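PDB 2P7S: amphinase-2 from Rana pipiens, which cuts RNA as a cytotoxic endonuclease of the pancreatic ribonuclease family, cleaving poly(U), poly(C) and ribosomal RNA, and preferring rCA over rUA or rUG. Local coordinates for residues E9-K14 with T46-T51; T29-A34 with C85-S90; C97-D102 with H107-G112. All coordinates share one frame; numbering follows the deposited sequence. Where two conformers were deposited one is given.

Contact 1: E9-K14 with T46-T51. With GOL (glycerol), chain E; ACT (acetate ion), chain C.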
loop_
_atom_site.group_PDB
_atom_site.type_symbol
_atom_site.label_atom_id
_atom_site.label_comp_id
_atom_site.label_asym_id
_atom_site.label_seq_id
_atom_site.Cartn_x
_atom_site.Cartn_y
_atom_site.Cartn_z
ATOM N N GLU A 9 0.671 -4.235 11.110
ATOM C CA GLU A 9 0.400 -5.538 10.500
ATOM C C GLU A 9 -0.690 -5.415 9.438
ATOM O O GLU A 9 -0.587 -6.000 8.361
ATOM C CB GLU A 9 -0.024 -6.560 11.561
ATOM C CG GLU A 9 1.082 -6.984 12.521
ATOM C CD GLU A 9 2.255 -7.663 11.824
ATOM O OE1 GLU A 9 2.015 -8.462 10.893
ATOM O OE2 GLU A 9 3.418 -7.409 12.217
ATOM N N LYS A 10 -1.730 -4.646 9.745
ATOM C CA LYS A 10 -2.821 -4.454 8.802
ATOM C C LYS A 10 -2.321 -3.698 7.569
ATOM O O LYS A 10 -2.707 -4.023 6.444
ATOM C CB LYS A 10 -3.964 -3.676 9.455
ATOM C CG LYS A 10 -5.204 -3.560 8.584
ATOM C CD LYS A 10 -6.248 -2.669 9.231
ATOM C CE LYS A 10 -7.467 -2.512 8.341
ATOM N NZ LYS A 10 -8.466 -1.575 8.930
ATOM N N PHE A 11 -1.464 -2.699 7.783
ATOM C CA PHE A 11 -0.916 -1.917 6.677
ATOM C C PHE A 11 -0.086 -2.804 5.748
ATOM O O PHE A 11 -0.224 -2.724 4.526
ATOM C CB PHE A 11 -0.034 -0.775 7.194
ATOM C CG PHE A 11 0.575 0.067 6.101
ATOM C CD1 PHE A 11 0.000 1.277 5.730
ATOM C CD2 PHE A 11 1.723 -0.357 5.438
ATOM C CE1 PHE A 11 0.564 2.060 4.708
ATOM C CE2 PHE A 11 2.291 0.411 4.421
ATOM C CZ PHE A 11 1.710 1.622 4.055
ATOM N N LYS A 12 0.786 -3.633 6.326
ATOM C CA LYS A 12 1.633 -4.527 5.531
ATOM C C LYS A 12 0.791 -5.487 4.697
ATOM O O LYS A 12 1.061 -5.709 3.516
ATOM C CB LYS A 12 2.559 -5.360 6.430
ATOM C CG LYS A 12 3.756 -4.614 7.003
ATOM C CD LYS A 12 4.694 -5.566 7.755
ATOM C CE LYS A 12 4.032 -6.132 9.004
ATOM N NZ LYS A 12 4.909 -7.116 9.714
ATOM N N THR A 13 -0.225 -6.061 5.330
ATOM C CA THR A 13 -1.102 -7.020 4.674
ATOM C C THR A 13 -1.859 -6.377 3.516
ATOM O O THR A 13 -1.920 -6.923 2.418
ATOM C CB THR A 13 -2.128 -7.616 5.685
ATOM O OG1 THR A 13 -1.435 -8.395 6.672
ATOM C CG2 THR A 13 -3.133 -8.516 4.969
ATOM N N LYS A 14 -2.415 -5.201 3.771
ATOM C CA LYS A 14 -3.188 -4.495 2.772
ATOM C C LYS A 14 -2.391 -3.781 1.675
ATOM O O LYS A 14 -2.863 -3.683 0.544
ATOM C CB LYS A 14 -4.103 -3.476 3.461
ATOM C CG LYS A 14 -5.107 -2.824 2.522
ATOM C CD LYS A 14 -6.089 -1.923 3.263
ATOM C CE LYS A 14 -7.167 -1.427 2.311
ATOM N NZ LYS A 14 -8.093 -0.476 2.970
ATOM N N THR A 46 -3.761 0.601 -3.417
ATOM C CA THR A 46 -2.419 0.684 -3.988
ATOM C C THR A 46 -1.480 -0.279 -3.259
ATOM O O THR A 46 -1.469 -0.345 -2.025
ATOM C CB THR A 46 -1.860 2.126 -3.898
ATOM O OG1 THR A 46 -2.626 2.984 -4.753
ATOM C CG2 THR A 46 -0.412 2.166 -4.345
ATOM N N PHE A 47 -0.719 -1.045 -4.037
ATOM C CA PHE A 47 0.228 -2.014 -3.503
ATOM C C PHE A 47 1.666 -1.568 -3.720
ATOM O O PHE A 47 2.019 -1.073 -4.788
ATOM C CB PHE A 47 0.006 -3.377 -4.162
ATOM C CG PHE A 47 -1.330 -3.982 -3.854
ATOM C CD1 PHE A 47 -2.442 -3.693 -4.638
ATOM C CD2 PHE A 47 -1.484 -4.815 -2.751
ATOM C CE1 PHE A 47 -3.690 -4.228 -4.321
ATOM C CE2 PHE A 47 -2.730 -5.354 -2.422
ATOM C CZ PHE A 47 -3.834 -5.061 -3.207
ATOM N N ILE A 48 2.498 -1.772 -2.705
ATOM C CA ILE A 48 3.898 -1.365 -2.758
ATOM C C ILE A 48 4.781 -2.595 -2.962
ATOM O O ILE A 48 4.807 -3.493 -2.121
ATOM C CB ILE A 48 4.313 -0.666 -1.436
ATOM C CG1 ILE A 48 3.287 0.404 -1.065
ATOM C CG2 ILE A 48 5.689 -0.041 -1.585
ATOM C CD1 ILE A 48 3.331 0.798 0.411
ATOM N N HIS A 49 5.493 -2.631 -4.084
ATOM C CA HIS A 49 6.372 -3.752 -4.403
ATOM C C HIS A 49 7.716 -3.524 -3.730
ATOM O O HIS A 49 8.640 -2.951 -4.323
ATOM C CB HIS A 49 6.549 -3.851 -5.919
ATOM C CG HIS A 49 5.279 -4.156 -6.648
ATOM N ND1 HIS A 49 4.845 -5.444 -6.879
ATOM C CD2 HIS A 49 4.319 -3.340 -7.144
ATOM C CE1 HIS A 49 3.672 -5.408 -7.485
ATOM N NE2 HIS A 49 3.329 -4.143 -7.657
ATOM N N SER A 50 7.827 -3.971 -2.488
ATOM C CA SER A 50 9.057 -3.788 -1.729
ATOM C C SER A 50 9.079 -4.620 -0.459
ATOM O O SER A 50 8.045 -5.126 -0.013
ATOM C CB SER A 50 9.213 -2.307 -1.356
ATOM O OG SER A 50 10.200 -2.113 -0.354
ATOM N N THR A 51 10.269 -4.757 0.114
ATOM C CA THR A 51 10.433 -5.474 1.363
ATOM C C THR A 51 9.764 -4.486 2.320
ATOM O O THR A 51 9.586 -3.319 1.966
ATOM C CB THR A 51 11.917 -5.621 1.711
ATOM O OG1 THR A 51 12.589 -4.391 1.415
ATOM C CG2 THR A 51 12.553 -6.742 0.888
HETATM C C1 GOL E . -5.246 3.167 -0.198
HETATM O O1 GOL E . -4.777 2.453 -1.339
HETATM C C2 GOL E . -6.090 2.260 0.700
HETATM O O2 GOL E . -7.218 1.696 0.024
HETATM C C3 GOL E . -6.567 3.049 1.920
HETATM O O3 GOL E . -7.338 2.175 2.751
HETATM C C ACT C . -3.583 6.481 -5.145
HETATM O O ACT C . -3.121 7.617 -4.891
HETATM O OXT ACT C . -3.615 5.415 -4.369
HETATM C CH3 ACT C . -4.190 6.298 -6.526
#

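Contact 2: T29-A34 with C85-S90. With NAG (2-acetamido-2-deoxy-beta-D-glucopyranose), chain B.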
loop_
_atom_site.group_PDB
_atom_site.type_symbol
_atom_site.label_atom_id
_atom_site.label_comp_id
_atom_site.label_asym_id
_atom_site.label_seq_id
_atom_site.Cartn_x
_atom_site.Cartn_y
_atom_site.Cartn_z
ATOM N N THR A 29 -5.622 -10.672 -6.046
ATOM C CA THR A 29 -5.359 -10.109 -4.729
ATOM C C THR A 29 -6.451 -9.227 -4.125
ATOM O O THR A 29 -6.688 -9.286 -2.916
ATOM C CB THR A 29 -4.016 -9.359 -4.743
ATOM O OG1 THR A 29 -3.015 -10.216 -5.307
ATOM C CG2 THR A 29 -3.600 -8.978 -3.330
ATOM N N MET A 30 -7.115 -8.413 -4.943
ATOM C CA MET A 30 -8.196 -7.573 -4.427
ATOM C C MET A 30 -9.330 -8.466 -3.917
ATOM O O MET A 30 -10.186 -8.029 -3.145
ATOM C CB MET A 30 -8.737 -6.635 -5.516
ATOM C CG MET A 30 -7.819 -5.471 -5.892
ATOM S SD MET A 30 -7.388 -4.389 -4.497
ATOM C CE MET A 30 -8.896 -3.438 -4.295
ATOM N N ASN A 31 -9.338 -9.721 -4.359
ATOM C CA ASN A 31 -10.375 -10.659 -3.937
ATOM C C ASN A 31 -9.808 -11.792 -3.093
ATOM O O ASN A 31 -10.456 -12.822 -2.892
ATOM C CB ASN A 31 -11.093 -11.230 -5.163
ATOM C CG ASN A 31 -11.839 -10.169 -5.936
ATOM O OD1 ASN A 31 -12.753 -9.536 -5.407
ATOM N ND2 ASN A 31 -11.448 -9.953 -7.191
ATOM N N ASP A 32 -8.589 -11.594 -2.602
ATOM C CA ASP A 32 -7.920 -12.589 -1.778
ATOM C C ASP A 32 -8.089 -12.216 -0.307
ATOM O O ASP A 32 -7.507 -11.233 0.164
ATOM C CB ASP A 32 -6.432 -12.631 -2.132
ATOM C CG ASP A 32 -5.709 -13.794 -1.482
ATOM O OD1 ASP A 32 -6.201 -14.301 -0.452
ATOM O OD2 ASP A 32 -4.643 -14.189 -2.000
ATOM N N PRO A 33 -8.889 -12.991 0.441
ATOM C CA PRO A 33 -9.090 -12.679 1.861
ATOM C C PRO A 33 -7.799 -12.585 2.674
ATOM O O PRO A 33 -7.781 -11.989 3.749
ATOM C CB PRO A 33 -10.015 -13.805 2.340
ATOM C CG PRO A 33 -9.735 -14.926 1.389
ATOM C CD PRO A 33 -9.611 -14.219 0.063
ATOM N N ALA A 34 -6.716 -13.153 2.156
ATOM C CA ALA A 34 -5.440 -13.111 2.862
ATOM C C ALA A 34 -4.833 -11.708 2.856
ATOM O O ALA A 34 -4.007 -11.375 3.710
ATOM C CB ALA A 34 -4.461 -14.088 2.232
ATOM N N CYS A 85 -16.089 -6.861 -9.603
ATOM C CA CYS A 85 -14.833 -7.224 -8.947
ATOM C C CYS A 85 -13.638 -7.540 -9.844
ATOM O O CYS A 85 -12.712 -8.233 -9.431
ATOM C CB CYS A 85 -15.070 -8.373 -7.965
ATOM S SG CYS A 85 -16.453 -8.041 -6.824
ATOM N N LYS A 86 -13.667 -7.033 -11.073
ATOM C CA LYS A 86 -12.564 -7.198 -12.019
ATOM C C LYS A 86 -12.043 -5.769 -12.194
ATOM O O LYS A 86 -12.818 -4.842 -12.444
ATOM C CB LYS A 86 -13.065 -7.780 -13.341
ATOM C CG LYS A 86 -13.530 -9.232 -13.236
ATOM C CD LYS A 86 -12.352 -10.167 -12.986
ATOM C CE LYS A 86 -12.765 -11.630 -13.066
ATOM N NZ LYS A 86 -13.671 -12.038 -11.951
ATOM N N TYR A 87 -10.731 -5.598 -12.078
ATOM C CA TYR A 87 -10.125 -4.268 -12.106
ATOM C C TYR A 87 -9.244 -3.811 -13.257
ATOM O O TYR A 87 -8.746 -4.610 -14.046
ATOM C CB TYR A 87 -9.271 -4.084 -10.852
ATOM C CG TYR A 87 -9.962 -4.317 -9.534
ATOM C CD1 TYR A 87 -10.383 -5.591 -9.151
ATOM C CD2 TYR A 87 -10.169 -3.257 -8.652
ATOM C CE1 TYR A 87 -10.998 -5.798 -7.911
ATOM C CE2 TYR A 87 -10.774 -3.452 -7.424
ATOM C CZ TYR A 87 -11.186 -4.718 -7.055
ATOM O OH TYR A 87 -11.780 -4.888 -5.829
ATOM N N SER A 88 -9.043 -2.491 -13.298
ATOM C CA SER A 88 -8.134 -1.856 -14.234
ATOM C C SER A 88 -6.864 -1.817 -13.380
ATOM O O SER A 88 -6.938 -1.612 -12.164
ATOM C CB SER A 88 -8.573 -0.428 -14.575
ATOM O OG SER A 88 -9.648 -0.444 -15.498
ATOM N N GLN A 89 -5.715 -2.017 -14.009
ATOM C CA GLN A 89 -4.445 -2.062 -13.295
ATOM C C GLN A 89 -3.437 -1.098 -13.899
ATOM O O GLN A 89 -3.276 -1.038 -15.121
ATOM C CB GLN A 89 -3.899 -3.495 -13.360
ATOM C CG GLN A 89 -2.560 -3.741 -12.690
ATOM C CD GLN A 89 -2.229 -5.231 -12.597
ATOM O OE1 GLN A 89 -3.126 -6.073 -12.544
ATOM N NE2 GLN A 89 -0.941 -5.556 -12.550
ATOM N N SER A 90 -2.761 -0.347 -13.037
ATOM C CA SER A 90 -1.751 0.597 -13.490
ATOM C C SER A 90 -0.555 0.520 -12.553
ATOM O O SER A 90 -0.704 0.304 -11.355
ATOM C CB SER A 90 -2.307 2.023 -13.505
ATOM O OG SER A 90 -2.458 2.525 -12.197
HETATM C C1 NAG B . -8.516 -8.340 -14.496
HETATM C C2 NAG B . -7.434 -8.611 -15.550
HETATM C C3 NAG B . -7.480 -7.523 -16.625
HETATM C C4 NAG B . -8.882 -7.481 -17.228
HETATM C C5 NAG B . -9.893 -7.201 -16.107
HETATM C C6 NAG B . -11.336 -7.136 -16.592
HETATM C C7 NAG B . -5.205 -9.503 -15.316
HETATM C C8 NAG B . -3.854 -9.436 -14.624
HETATM N N2 NAG B . -6.128 -8.633 -14.919
HETATM O O3 NAG B . -6.519 -7.792 -17.635
HETATM O O4 NAG B . -8.952 -6.454 -18.236
HETATM O O5 NAG B . -9.816 -8.246 -15.110
HETATM O O6 NAG B . -11.748 -8.375 -17.148
HETATM O O7 NAG B . -5.402 -10.335 -16.204
#

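Contact 3: C97-D102 with H107-G112. With ACT (acetate ion), chain D; ACT (acetate ion), chain C.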
loop_
_atom_site.group_PDB
_atom_site.type_symbol
_atom_site.label_atom_id
_atom_site.label_comp_id
_atom_site.label_asym_id
_atom_site.label_seq_id
_atom_site.Cartn_x
_atom_site.Cartn_y
_atom_site.Cartn_z
ATOM N N CYS A 97 2.622 8.856 0.174
ATOM C CA CYS A 97 2.247 9.640 1.333
ATOM C C CYS A 97 1.490 8.701 2.254
ATOM O O CYS A 97 0.475 8.117 1.863
ATOM C CB CYS A 97 1.349 10.816 0.923
ATOM S SG CYS A 97 0.701 11.725 2.362
ATOM N N ILE A 98 1.992 8.547 3.473
ATOM C CA ILE A 98 1.363 7.655 4.437
ATOM C C ILE A 98 1.173 8.337 5.780
ATOM O O ILE A 98 1.769 9.382 6.052
ATOM C CB ILE A 98 2.229 6.386 4.676
ATOM C CG1 ILE A 98 3.568 6.784 5.297
ATOM C CG2 ILE A 98 2.461 5.647 3.370
ATOM C CD1 ILE A 98 4.473 5.610 5.617
ATOM N N THR A 99 0.329 7.749 6.615
ATOM C CA THR A 99 0.116 8.284 7.951
ATOM C C THR A 99 0.948 7.380 8.840
ATOM O O THR A 99 0.907 6.158 8.696
ATOM C CB THR A 99 -1.347 8.176 8.414
ATOM O OG1 THR A 99 -2.202 8.815 7.462
ATOM C CG2 THR A 99 -1.520 8.847 9.774
ATOM N N CYS A 100 1.716 7.988 9.734
ATOM C CA CYS A 100 2.556 7.247 10.661
ATOM C C CYS A 100 1.968 7.376 12.052
ATOM O O CYS A 100 1.306 8.369 12.363
ATOM C CB CYS A 100 3.964 7.839 10.724
ATOM S SG CYS A 100 4.986 7.785 9.226
ATOM N N ARG A 101 2.205 6.360 12.874
ATOM C CA ARG A 101 1.798 6.374 14.274
ATOM C C ARG A 101 3.190 6.169 14.849
ATOM O O ARG A 101 3.661 5.037 14.968
ATOM C CB ARG A 101 0.891 5.192 14.615
ATOM C CG ARG A 101 0.213 5.301 15.992
ATOM C CD ARG A 101 1.186 5.045 17.134
ATOM N NE ARG A 101 1.614 3.647 17.177
ATOM C CZ ARG A 101 2.589 3.184 17.957
ATOM N NH1 ARG A 101 3.247 4.007 18.763
ATOM N NH2 ARG A 101 2.909 1.896 17.926
ATOM N N ASP A 102 3.865 7.275 15.148
ATOM C CA ASP A 102 5.234 7.228 15.633
ATOM C C ASP A 102 6.092 6.542 14.554
ATOM O O ASP A 102 6.147 7.017 13.415
ATOM C CB ASP A 102 5.316 6.477 16.970
ATOM C CG ASP A 102 4.622 7.228 18.107
ATOM O OD1 ASP A 102 4.918 8.425 18.304
ATOM O OD2 ASP A 102 3.784 6.621 18.802
ATOM N N HIS A 107 -1.468 4.011 7.663
ATOM C CA HIS A 107 -2.482 4.274 6.645
ATOM C C HIS A 107 -1.874 4.790 5.356
ATOM O O HIS A 107 -0.960 5.613 5.373
ATOM C CB HIS A 107 -3.503 5.291 7.180
ATOM C CG HIS A 107 -4.646 5.558 6.247
ATOM N ND1 HIS A 107 -5.593 4.606 5.934
ATOM C CD2 HIS A 107 -4.989 6.673 5.553
ATOM C CE1 HIS A 107 -6.469 5.120 5.088
ATOM N NE2 HIS A 107 -6.125 6.374 4.841
ATOM N N PHE A 108 -2.378 4.300 4.227
ATOM C CA PHE A 108 -1.882 4.762 2.940
ATOM C C PHE A 108 -2.783 5.912 2.504
ATOM O O PHE A 108 -3.985 5.730 2.330
ATOM C CB PHE A 108 -1.923 3.640 1.906
ATOM C CG PHE A 108 -1.313 4.016 0.592
ATOM C CD1 PHE A 108 -2.055 4.698 -0.369
ATOM C CD2 PHE A 108 0.014 3.719 0.323
ATOM C CE1 PHE A 108 -1.479 5.077 -1.577
ATOM C CE2 PHE A 108 0.603 4.098 -0.885
ATOM C CZ PHE A 108 -0.146 4.778 -1.833
ATOM N N VAL A 109 -2.197 7.095 2.349
ATOM C CA VAL A 109 -2.952 8.286 1.964
ATOM C C VAL A 109 -3.058 8.463 0.451
ATOM O O VAL A 109 -4.158 8.549 -0.101
ATOM C CB VAL A 109 -2.306 9.560 2.576
ATOM C CG1 VAL A 109 -3.113 10.810 2.195
ATOM C CG2 VAL A 109 -2.227 9.421 4.093
ATOM N N LYS A 110 -1.915 8.523 -0.222
ATOM C CA LYS A 110 -1.912 8.691 -1.670
ATOM C C LYS A 110 -0.546 8.417 -2.266
ATOM O O LYS A 110 0.452 8.335 -1.551
ATOM C CB LYS A 110 -2.316 10.121 -2.038
ATOM C CG LYS A 110 -1.343 11.174 -1.527
ATOM C CD LYS A 110 -1.739 12.590 -1.938
ATOM C CE LYS A 110 -1.490 12.843 -3.420
ATOM N NZ LYS A 110 -1.718 14.274 -3.784
ATOM N N THR A 111 -0.516 8.274 -3.586
ATOM C CA THR A 111 0.725 8.053 -4.311
ATOM C C THR A 111 1.321 9.448 -4.517
ATOM O O THR A 111 0.585 10.414 -4.722
ATOM C CB THR A 111 0.459 7.377 -5.681
ATOM O OG1 THR A 111 -0.015 6.038 -5.473
ATOM C CG2 THR A 111 1.721 7.332 -6.507
ATOM N N GLY A 112 2.644 9.552 -4.450
ATOM C CA GLY A 112 3.303 10.838 -4.603
ATOM C C GLY A 112 3.488 11.523 -3.254
ATOM O O GLY A 112 3.098 10.983 -2.215
HETATM C C ACT D . -4.731 1.427 5.690
HETATM O O ACT D . -5.781 1.740 6.291
HETATM O OXT ACT D . -4.143 2.051 4.687
HETATM C CH3 ACT D . -4.040 0.160 6.175
HETATM C C ACT C . -3.583 6.481 -5.145
HETATM O O ACT C . -3.121 7.617 -4.891
HETATM O OXT ACT C . -3.615 5.415 -4.369
HETATM C CH3 ACT C . -4.190 6.298 -6.526
#

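Contact 1: E9-K14 with T46-T51
Lys14 NZ is held by two oxygen partners: a salt bridge to Asp38 OD2, and O3 of a glycerol, 2.8 Å from NZ. The other end of that glycerol takes up Thr46 N, whose distance to O1 is 3.0 Å, so this molecule, probably from the crystallisation liquor, bridges 9-14 and 46-51. Lysine suits the place because its chain, with CG anti to the backbone N (chi1 -171°) and extended beyond, carries the ammonium outward from the flank of the helix to the glycerol and Asp38. Replaced by an alanine, Lys14 would lose its ammonium, which would probably leave Asp38 without one of its salt-bridge partners and glycerol O3 without its donor.

Thr46 OG1 also donates to an acetate OXT at 2.7 Å. Thr46 probably binds substrate, as in related ribonucleases, where the equivalent threonine reads the pyrimidine with its backbone N-H and hydroxyl; the glycerol and acetate may mimic such contacts.

Direct contact is sparse: one apolar touch and one of a ring on a carbonyl oxygen. Phe11 CG lies anti to the backbone N (chi1 180°), which drops the ring from the helix until CZ comes within 4.1 Å of Ile48 CD1, the two side chains crossing at about a right angle. Closer to the helix end, Phe47 CE2 approaches Lys14 O to 3.4 Å; this carbonyl is bonded by Asn45 ND2.

The helical segment 9-14, part of helix 6-15, runs at 89° to residues 46-49 of strand 45-49, their axes 9.0 Å apart at closest approach; Phe11 also packs on Pro105 and Phe108 of strand 104-111, and Ile48 on Phe74 and Leu76 of strand 74-83.

Contact 2: T29-A34 with C85-S90
Bends at chi2 (-58°) and chi3 (-76°) curl the side chain of Met30 over Tyr87, crossing it at about a right angle. CG sits over one face of the ring, offset toward the rim and 3.8 Å from the centroid, in a CH-pi contact. CB is closer still to the rim, 3.4 Å from Tyr87 CE1, and the curl returns CE to 3.6 Å from Tyr87 OH. The sulfur SD stands obliquely, 5.0 Å from the ring centroid, a Met-aromatic contact. Methionine suits the spot: an unbranched, flexible and polarisable chain can follow an aromatic surface, while it also meets Phe47 and Asn45.

Asn31 supplies the polar half. Its ND2 donates to Cys85 O at 3.1 Å along a nearly straight bond (161°) that lies close to both the amide plane and the carbonyl plane. Because ND2 also donates to Asn27 O, the amide is pinned in its rotation, with ND2 at the edge of the Tyr87 ring and OD1 3.6 Å from Cys85 CB.

The segment 29-34 opens with a type I beta turn, closed by Asp32 N to Thr29 O, which starts at Thr29, the last residue of helix 26-29, and sets Met30 and Asn31 side by side against the beginning of strand 86-101. Cys85, disulfide-bonded to Cys41, ties this corner to the loop that holds Cys41.

Tyr87 is fixed at both ends, its OH bonded to Lys42 O and its N to OD1 of the glycosylated Asn27. The attached sugar lies against the strand itself, its C5 3.5 Å from Tyr87 O and its O5 3.7 Å from Lys86 CB.

Contact 3: C97-D102 with H107-G112
Backbone bonds dominate between Cys97-Thr99 and His107-Lys110, which run antiparallel. Cys97 O is gripped twice, by Val109 N at 2.9 Å and by Lys110 N at 3.2 Å, both donors tilted from the carbonyl plane; Cys97 N in turn reaches Lys110 O at 2.8 Å. Two residues facing one make a classic beta bulge, and the helix-like psi of Val109 (-57°) produces the extra kink. Beyond it the register is regular again: Thr99 N donates to His107 O at 2.8 Å, whereas the return bond from His107 N to Thr99 O is weak.

Side-chain contacts are fewer. Val109, turned toward the neighbouring strand by the bulge, has CB 3.7 Å from Cys97 SG, and its methyl CG2 lies against a hydroxyl, 3.4 Å from Thr99 OG1. A beta-branched valine covers both neighbours at once; Cys97 SG is in turn fixed by the disulfide to Cys114, and Thr99 OG1 is bonded to Asn67. On the opposite face from Cys97 and Thr99, Ile98 and Phe108 form a non-hydrogen-bonded pair and touch loosely through CG2 and CD2.

Two acetates, probably from the crystallisation liquor, add anion contacts. His107 CG stands anti to the backbone N (chi1 -176°), which swings the ring outward, and ND1 donates from its edge to an acetate oxygen, O, at 2.9 Å and 159°. The other oxygen of this acetate, OXT, takes Phe108 N at 2.9 Å. A second acetate is held by Thr111 N.

Such a bulged beta hairpin is part of the pancreatic ribonuclease fold, where it carries His107, probably the proton donor, as in its relatives. The anion held by His107 and Phe108 N may mark a site for a phosphate of the RNA.

Contact 1 is the most buried of the three and lies close to the centre of the chain; contacts 2 and 3 are partly buried and sit on opposite sides of that centre. Both of the latter use strand 86-101, at its beginning and toward its end, and all three reach the same curved sheet. Contact 1 links the others: Phe47 meets Thr29 and Met30 of contact 2, while Phe11 and Thr46 pack against Phe108 of contact 3, and one acetate is shared by Thr46 and Thr111. Chemistry follows place: the helix meets the sheet mainly through aromatic and aliphatic side chains, loop on strand combines a methionine on an aromatic face with one amide-to-carbonyl hydrogen bond, and strand on strand relies on backbone bonding.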